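Side-chain contacts in tRNA (guanine-N(1)-)-methyltransferase (Corynebacterium diphtheriae, PDB 7KFF), which transfers a methyl group from S-adenosyl-L-methionine to N1 of a guanine in tRNA, most likely the one beside the anticodon: residues I22-E27 against G167-I172; H51-W56 against K62-S67. All blocks are in the same frame, centred on the assembly; numbering follows the deposited sequence.

How the interactions relate
Interaction 1 joins the end of strand 17-23 to the cofactor-binding loop 167-172, and interaction 2 is nested inside the long chain loop that it closes. Their centres lie about 9 Å apart. Strands 17-23 and 46-52 are neighbours in the parallel sheet, and T23 probably hydrogen-bonds to segment 51-56 through both backbone atoms: T23 N is 3.0 Å from H51 O and T23 O 2.9 Å from L53 N. I24 also touches R54, and D65 touches Y169, so the two clusters share a border. G167, Y169, E170 and G171 of interaction 1 line the S-adenosyl-L-homocysteine pocket, whereas the L53 side chain of interaction 2 remains about 11 Å from that ligand.

Interaction 1: residues I22-E27 against G167-I172; sequences ITIFPE and GRYEGI. With SAH (S-adenosyl-L-homocysteine), chain C.
F25 and R168 make the tight part of this contact. The rim of the phenyl ring stands over the guanidinium, with F25 CD2 3.6 Å above the R168 guanidinium plane and over its centre. The two planes are 64° apart, so the groups meet ring edge to guanidinium face and do not stack. A bend at chi2 of R168 (-90°) turns the guanidinium into this position, while its CD lies in the plane of the ring at its edge. Arginine suits the place because its flat face accepts an aromatic neighbour while its N-H groups are used elsewhere: NE forms a salt bridge with E200, and NH2 is also bonded outside the two segments. The other carboxylate oxygen of E200 hydrogen-bonds T23 OG1, linking the two segments indirectly. T23 OG1 also accepts from F25 N (2.8 Å), an ST turn that fixes the backbone at F25 just after the strand. A35 of the second subunit packs on both F25 and R168.

The Y169 side is sparser: a single methyl, I24 CD1, approaches Y169 OH at 3.4 Å, oblique to the ring, and the tyrosine is partly exposed. R168 CG lies 4.1 Å from I24 CD1, and R168 CB rests over one face of the Y169 ring. No hydrogen bond crosses directly between the segments. Beyond Y169, E170 OE2 makes a weak bond of 3.4 Å to the ligand amino N, while its OE1 bonds H224 of the second subunit. R168 to G171 form a type II' turn, part of the cofactor-binding site of this SPOUT-family methyltransferase.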
loop_
_atom_site.group_PDB
_atom_site.type_symbol
_atom_site.label_atom_id
_atom_site.label_comp_id
_atom_site.label_asym_id
_atom_site.label_seq_id
_atom_site.Cartn_x
_atom_site.Cartn_y
_atom_site.Cartn_z
ATOM N N ILE A 22 -8.268 13.342 -7.952
ATOM C CA ILE A 22 -8.876 14.491 -7.289
ATOM C C ILE A 22 -8.476 14.450 -5.819
ATOM O O ILE A 22 -8.687 13.435 -5.142
ATOM C CB ILE A 22 -10.405 14.504 -7.443
ATOM C CG1 ILE A 22 -10.808 14.407 -8.915
ATOM C CG2 ILE A 22 -10.984 15.762 -6.808
ATOM C CD1 ILE A 22 -12.259 14.036 -9.138
ATOM N N THR A 23 -7.885 15.542 -5.336
ATOM C CA THR A 23 -7.196 15.544 -4.055
ATOM C C THR A 23 -7.066 16.965 -3.522
ATOM O O THR A 23 -6.973 17.924 -4.286
ATOM C CB THR A 23 -5.791 14.924 -4.242
ATOM O OG1 THR A 23 -4.999 15.147 -3.068
ATOM C CG2 THR A 23 -5.054 15.568 -5.438
ATOM N N ILE A 24 -6.985 17.092 -2.195
ATOM C CA ILE A 24 -6.596 18.382 -1.617
ATOM C C ILE A 24 -5.077 18.559 -1.499
ATOM O O ILE A 24 -4.620 19.634 -1.082
ATOM C CB ILE A 24 -7.284 18.673 -0.264
ATOM C CG1 ILE A 24 -6.916 17.629 0.780
ATOM C CG2 ILE A 24 -8.792 18.830 -0.458
ATOM C CD1 ILE A 24 -7.275 18.032 2.193
ATOM N N PHE A 25 -4.285 17.556 -1.878
ATOM C CA PHE A 25 -2.821 17.636 -1.880
ATOM C C PHE A 25 -2.286 17.187 -3.234
ATOM O O PHE A 25 -1.643 16.126 -3.350
ATOM C CB PHE A 25 -2.205 16.773 -0.775
ATOM C CG PHE A 25 -2.549 17.237 0.609
ATOM C CD1 PHE A 25 -2.000 18.401 1.106
ATOM C CD2 PHE A 25 -3.423 16.517 1.405
ATOM C CE1 PHE A 25 -2.320 18.841 2.377
ATOM C CE2 PHE A 25 -3.735 16.936 2.694
ATOM C CZ PHE A 25 -3.182 18.125 3.168
ATOM N N PRO A 26 -2.476 18.006 -4.275
ATOM C CA PRO A 26 -1.957 17.612 -5.598
ATOM C C PRO A 26 -0.482 17.236 -5.611
ATOM O O PRO A 26 -0.070 16.354 -6.375
ATOM C CB PRO A 26 -2.206 18.848 -6.468
ATOM C CG PRO A 26 -3.202 19.651 -5.749
ATOM C CD PRO A 26 -3.230 19.272 -4.310
ATOM N N GLU A 27 0.333 17.922 -4.803
ATOM C CA GLU A 27 1.768 17.675 -4.764
ATOM C C GLU A 27 2.092 16.246 -4.340
ATOM O O GLU A 27 3.171 15.727 -4.680
ATOM C CB GLU A 27 2.419 18.700 -3.824
ATOM C CG GLU A 27 1.941 18.683 -2.347
ATOM C CD GLU A 27 0.698 19.534 -2.024
ATOM O OE1 GLU A 27 -0.111 19.855 -2.918
ATOM O OE2 GLU A 27 0.544 19.896 -0.838
ATOM N N GLY A 167 -9.694 10.438 -0.278
ATOM C CA GLY A 167 -10.229 10.884 0.984
ATOM C C GLY A 167 -9.158 11.325 1.967
ATOM O O GLY A 167 -7.990 10.933 1.875
ATOM N N ARG A 168 -9.591 12.153 2.905
ATOM C CA ARG A 168 -8.841 12.571 4.076
ATOM C C ARG A 168 -9.846 12.601 5.229
ATOM O O ARG A 168 -11.062 12.506 5.011
ATOM C CB ARG A 168 -8.254 13.974 3.848
ATOM C CG ARG A 168 -7.106 14.022 2.844
ATOM C CD ARG A 168 -5.779 13.825 3.513
ATOM N NE ARG A 168 -4.718 13.388 2.614
ATOM C CZ ARG A 168 -3.454 13.230 2.987
ATOM N NH1 ARG A 168 -3.050 13.587 4.196
ATOM N NH2 ARG A 168 -2.575 12.719 2.150
ATOM N N TYR A 169 -9.331 12.735 6.454
ATOM C CA TYR A 169 -10.174 12.909 7.636
ATOM C C TYR A 169 -10.965 11.616 7.844
ATOM O O TYR A 169 -10.378 10.533 7.867
ATOM C CB TYR A 169 -11.006 14.185 7.515
ATOM C CG TYR A 169 -10.179 15.348 7.001
ATOM C CD1 TYR A 169 -8.907 15.626 7.517
ATOM C CD2 TYR A 169 -10.653 16.138 5.967
ATOM C CE1 TYR A 169 -8.151 16.689 7.024
ATOM C CE2 TYR A 169 -9.921 17.209 5.488
ATOM C CZ TYR A 169 -8.666 17.470 6.010
ATOM O OH TYR A 169 -7.923 18.514 5.526
ATOM N N GLU A 170 -12.282 11.707 8.039
ATOM C CA GLU A 170 -13.077 10.490 8.207
ATOM C C GLU A 170 -13.432 9.843 6.879
ATOM O O GLU A 170 -13.969 8.728 6.854
ATOM C CB GLU A 170 -14.364 10.807 8.962
ATOM C CG GLU A 170 -14.131 11.317 10.374
ATOM C CD GLU A 170 -13.289 10.369 11.202
ATOM O OE1 GLU A 170 -12.187 10.775 11.636
ATOM O OE2 GLU A 170 -13.736 9.220 11.418
ATOM N N GLY A 171 -13.137 10.520 5.775
ATOM C CA GLY A 171 -13.465 10.026 4.460
ATOM C C GLY A 171 -14.471 10.907 3.758
ATOM O O GLY A 171 -14.701 12.058 4.145
ATOM N N ILE A 172 -15.094 10.355 2.740
ATOM C CA ILE A 172 -16.008 11.074 1.866
ATOM C C ILE A 172 -17.435 10.667 2.200
ATOM O O ILE A 172 -17.726 9.484 2.398
ATOM C CB ILE A 172 -15.670 10.747 0.395
ATOM C CG1 ILE A 172 -14.224 11.154 0.056
ATOM C CG2 ILE A 172 -16.674 11.409 -0.533
ATOM C CD1 ILE A 172 -13.782 10.689 -1.305
HETATM N N SAH C . -12.026 6.543 10.287
HETATM C CA SAH C . -11.606 5.896 9.061
HETATM C CB SAH C . -10.276 6.508 8.679
HETATM C CG SAH C . -10.249 7.218 7.337
HETATM S SD SAH C . -8.509 7.355 6.978
HETATM C C SAH C . -11.422 4.393 9.179
HETATM O O SAH C . -10.591 3.914 9.948
HETATM O OXT SAH C . -12.087 3.629 8.481
HETATM C "C5'" SAH C . -8.618 8.676 5.778
HETATM C "C4'" SAH C . -8.545 8.218 4.336
HETATM O "O4'" SAH C . -7.302 7.574 4.062
HETATM C "C3'" SAH C . -9.616 7.229 3.853
HETATM O "O3'" SAH C . -10.828 7.854 3.632
HETATM C "C2'" SAH C . -8.940 6.670 2.600
HETATM O "O2'" SAH C . -9.028 7.575 1.527
HETATM C "C1'" SAH C . -7.497 6.600 3.051
HETATM N N9 SAH C . -7.142 5.286 3.618
HETATM C C8 SAH C . -6.841 4.993 4.930
HETATM N N7 SAH C . -6.493 3.698 5.026
HETATM C C5 SAH C . -6.592 3.149 3.783
HETATM C C6 SAH C . -6.369 1.871 3.292
HETATM N N6 SAH C . -5.989 0.826 4.057
HETATM N N1 SAH C . -6.555 1.649 1.946
HETATM C C2 SAH C . -6.935 2.676 1.116
HETATM N N3 SAH C . -7.147 3.938 1.583
HETATM C C4 SAH C . -6.978 4.150 2.895
#

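Interaction 2: residues H51-W56 against K62-S67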
loop_
_atom_site.group_PDB
_atom_site.type_symbol
_atom_site.label_atom_id
_atom_site.label_comp_id
_atom_site.label_asym_id
_atom_site.label_seq_id
_atom_site.Cartn_x
_atom_site.Cartn_y
_atom_site.Cartn_z
ATOM N N HIS A 51 -5.965 17.068 -9.901
ATOM C CA HIS A 51 -6.891 18.181 -9.728
ATOM C C HIS A 51 -7.087 18.507 -8.257
ATOM O O HIS A 51 -7.401 17.625 -7.456
ATOM C CB HIS A 51 -8.257 17.839 -10.331
ATOM C CG HIS A 51 -8.175 17.279 -11.708
ATOM N ND1 HIS A 51 -8.073 18.075 -12.820
ATOM C CD2 HIS A 51 -8.128 16.001 -12.146
ATOM C CE1 HIS A 51 -7.993 17.313 -13.896
ATOM N NE2 HIS A 51 -8.022 16.049 -13.513
ATOM N N ASP A 52 -6.949 19.792 -7.926
ATOM C CA ASP A 52 -7.187 20.267 -6.568
ATOM C C ASP A 52 -8.683 20.300 -6.308
ATOM O O ASP A 52 -9.400 21.089 -6.924
ATOM C CB ASP A 52 -6.587 21.669 -6.437
ATOM C CG ASP A 52 -6.566 22.195 -5.009
ATOM O OD1 ASP A 52 -7.278 21.654 -4.151
ATOM O OD2 ASP A 52 -5.821 23.178 -4.772
ATOM N N LEU A 53 -9.139 19.476 -5.373
ATOM C CA LEU A 53 -10.558 19.441 -5.018
ATOM C C LEU A 53 -11.096 20.816 -4.653
ATOM O O LEU A 53 -12.283 21.097 -4.868
ATOM C CB LEU A 53 -10.739 18.475 -3.844
ATOM C CG LEU A 53 -12.168 18.280 -3.314
ATOM C CD1 LEU A 53 -13.053 17.603 -4.341
ATOM C CD2 LEU A 53 -12.130 17.536 -1.988
ATOM N N ARG A 54 -10.250 21.683 -4.093
ATOM C CA ARG A 54 -10.719 23.005 -3.683
ATOM C C ARG A 54 -11.167 23.868 -4.850
ATOM O O ARG A 54 -11.882 24.856 -4.630
ATOM C CB ARG A 54 -9.631 23.721 -2.890
ATOM C CG ARG A 54 -9.374 23.053 -1.566
ATOM C CD ARG A 54 -8.510 23.898 -0.630
ATOM N NE ARG A 54 -7.932 23.004 0.363
ATOM C CZ ARG A 54 -8.515 22.620 1.491
ATOM N NH1 ARG A 54 -9.716 23.069 1.822
ATOM N NH2 ARG A 54 -7.897 21.764 2.281
ATOM N N LEU A 55 -10.788 23.523 -6.078
ATOM C CA LEU A 55 -11.301 24.262 -7.221
ATOM C C LEU A 55 -12.816 24.247 -7.236
ATOM O O LEU A 55 -13.435 25.159 -7.781
ATOM C CB LEU A 55 -10.797 23.635 -8.518
ATOM C CG LEU A 55 -9.321 23.826 -8.841
ATOM C CD1 LEU A 55 -8.949 23.011 -10.080
ATOM C CD2 LEU A 55 -9.012 25.295 -9.049
ATOM N N TRP A 56 -13.426 23.220 -6.645
ATOM C CA TRP A 56 -14.869 23.056 -6.641
ATOM C C TRP A 56 -15.523 23.518 -5.337
ATOM O O TRP A 56 -16.729 23.324 -5.153
ATOM C CB TRP A 56 -15.224 21.599 -6.948
ATOM C CG TRP A 56 -14.955 21.221 -8.375
ATOM C CD1 TRP A 56 -15.813 21.369 -9.427
ATOM C CD2 TRP A 56 -13.750 20.657 -8.921
ATOM N NE1 TRP A 56 -15.222 20.940 -10.586
ATOM C CE2 TRP A 56 -13.959 20.485 -10.302
ATOM C CE3 TRP A 56 -12.531 20.266 -8.373
ATOM C CZ2 TRP A 56 -12.995 19.929 -11.137
ATOM C CZ3 TRP A 56 -11.578 19.723 -9.196
ATOM C CH2 TRP A 56 -11.811 19.550 -10.566
ATOM N N LYS A 62 -12.989 28.081 0.823
ATOM C CA LYS A 62 -12.614 26.873 0.079
ATOM C C LYS A 62 -12.740 25.622 0.949
ATOM O O LYS A 62 -11.858 24.756 0.979
ATOM C CB LYS A 62 -11.213 26.994 -0.521
ATOM C CG LYS A 62 -10.951 28.314 -1.242
ATOM C CD LYS A 62 -11.887 28.526 -2.424
ATOM C CE LYS A 62 -11.342 27.909 -3.710
ATOM N NZ LYS A 62 -12.334 27.958 -4.828
ATOM N N SER A 63 -13.868 25.524 1.647
ATOM C CA SER A 63 -14.102 24.426 2.571
ATOM C C SER A 63 -14.474 23.158 1.817
ATOM O O SER A 63 -15.311 23.181 0.911
ATOM C CB SER A 63 -15.232 24.787 3.530
ATOM O OG SER A 63 -15.445 23.749 4.462
ATOM N N VAL A 64 -13.860 22.044 2.202
ATOM C CA VAL A 64 -14.151 20.753 1.591
ATOM C C VAL A 64 -14.691 19.734 2.588
ATOM O O VAL A 64 -14.955 18.587 2.202
ATOM C CB VAL A 64 -12.935 20.177 0.844
ATOM C CG1 VAL A 64 -12.451 21.133 -0.217
ATOM C CG2 VAL A 64 -11.838 19.816 1.827
ATOM N N ASP A 65 -14.837 20.105 3.861
ATOM C CA ASP A 65 -15.195 19.146 4.897
ATOM C C ASP A 65 -16.068 19.817 5.944
ATOM O O ASP A 65 -16.102 21.045 6.060
ATOM C CB ASP A 65 -13.961 18.526 5.565
ATOM C CG ASP A 65 -13.036 19.561 6.164
ATOM O OD1 ASP A 65 -12.249 20.163 5.406
ATOM O OD2 ASP A 65 -13.099 19.777 7.382
ATOM N N ASP A 66 -16.783 18.993 6.706
ATOM C CA ASP A 66 -17.755 19.471 7.684
ATOM C C ASP A 66 -17.977 18.374 8.721
ATOM O O ASP A 66 -17.584 17.221 8.530
ATOM C CB ASP A 66 -19.043 19.885 6.946
ATOM C CG ASP A 66 -19.953 20.803 7.742
ATOM O OD1 ASP A 66 -19.617 21.220 8.873
ATOM O OD2 ASP A 66 -21.021 21.119 7.178
ATOM N N SER A 67 -18.611 18.750 9.830
ATOM C CA SER A 67 -18.806 17.817 10.925
ATOM C C SER A 67 -19.731 16.669 10.531
ATOM O O SER A 67 -20.652 16.845 9.733
ATOM C CB SER A 67 -19.438 18.545 12.107
ATOM O OG SER A 67 -18.546 19.504 12.621
HETATM O O HOH W 1 -9.160 20.641 4.693
HETATM O O HOH W 2 -11.746 22.336 4.178
#
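The R54 guanidinium meets K62 O and two waters at its edge, all in its plane, while V64 CG2 approaches it obliquely. The W56 indole has L55 CB over one face and H51 CB and L53 CA at its edge, all within 51-56; it does not meet 62-67.

R54 NH1 gives K62 O a hydrogen bond of 2.9 Å, nearly in line with the carbonyl (C=O...N 163°) but bent at the hydrogen (144°). The side chain is extended from CG to NE, long enough to span the gap, and R54 CG packs 3.9 Å from V64 CG1. Water 1 joins R54 NH2 to D65 OD1; water 2 links R54 NH1, V64 N and the same D65 oxygen. R54 NH1 and D65 OD1 are 5.3 Å apart, so their opposite charges probably influence each other through these waters, without a direct salt bridge. K62 NZ, its chain folded at chi2 and chi3, has its main partner in A57 O and adds a weak bond to R54 O (3.1 Å). Beneath these polar groups L53 CD2 packs on V64 CB at 4.0 Å, where branched apolar side chains suit a buried place. D52 OD1 accepts from R54 N, an Asx turn leading from edge strand 46-52 into 3-10 segment 53-56, against which the approach to the hairpin 65-66/76-77 folds.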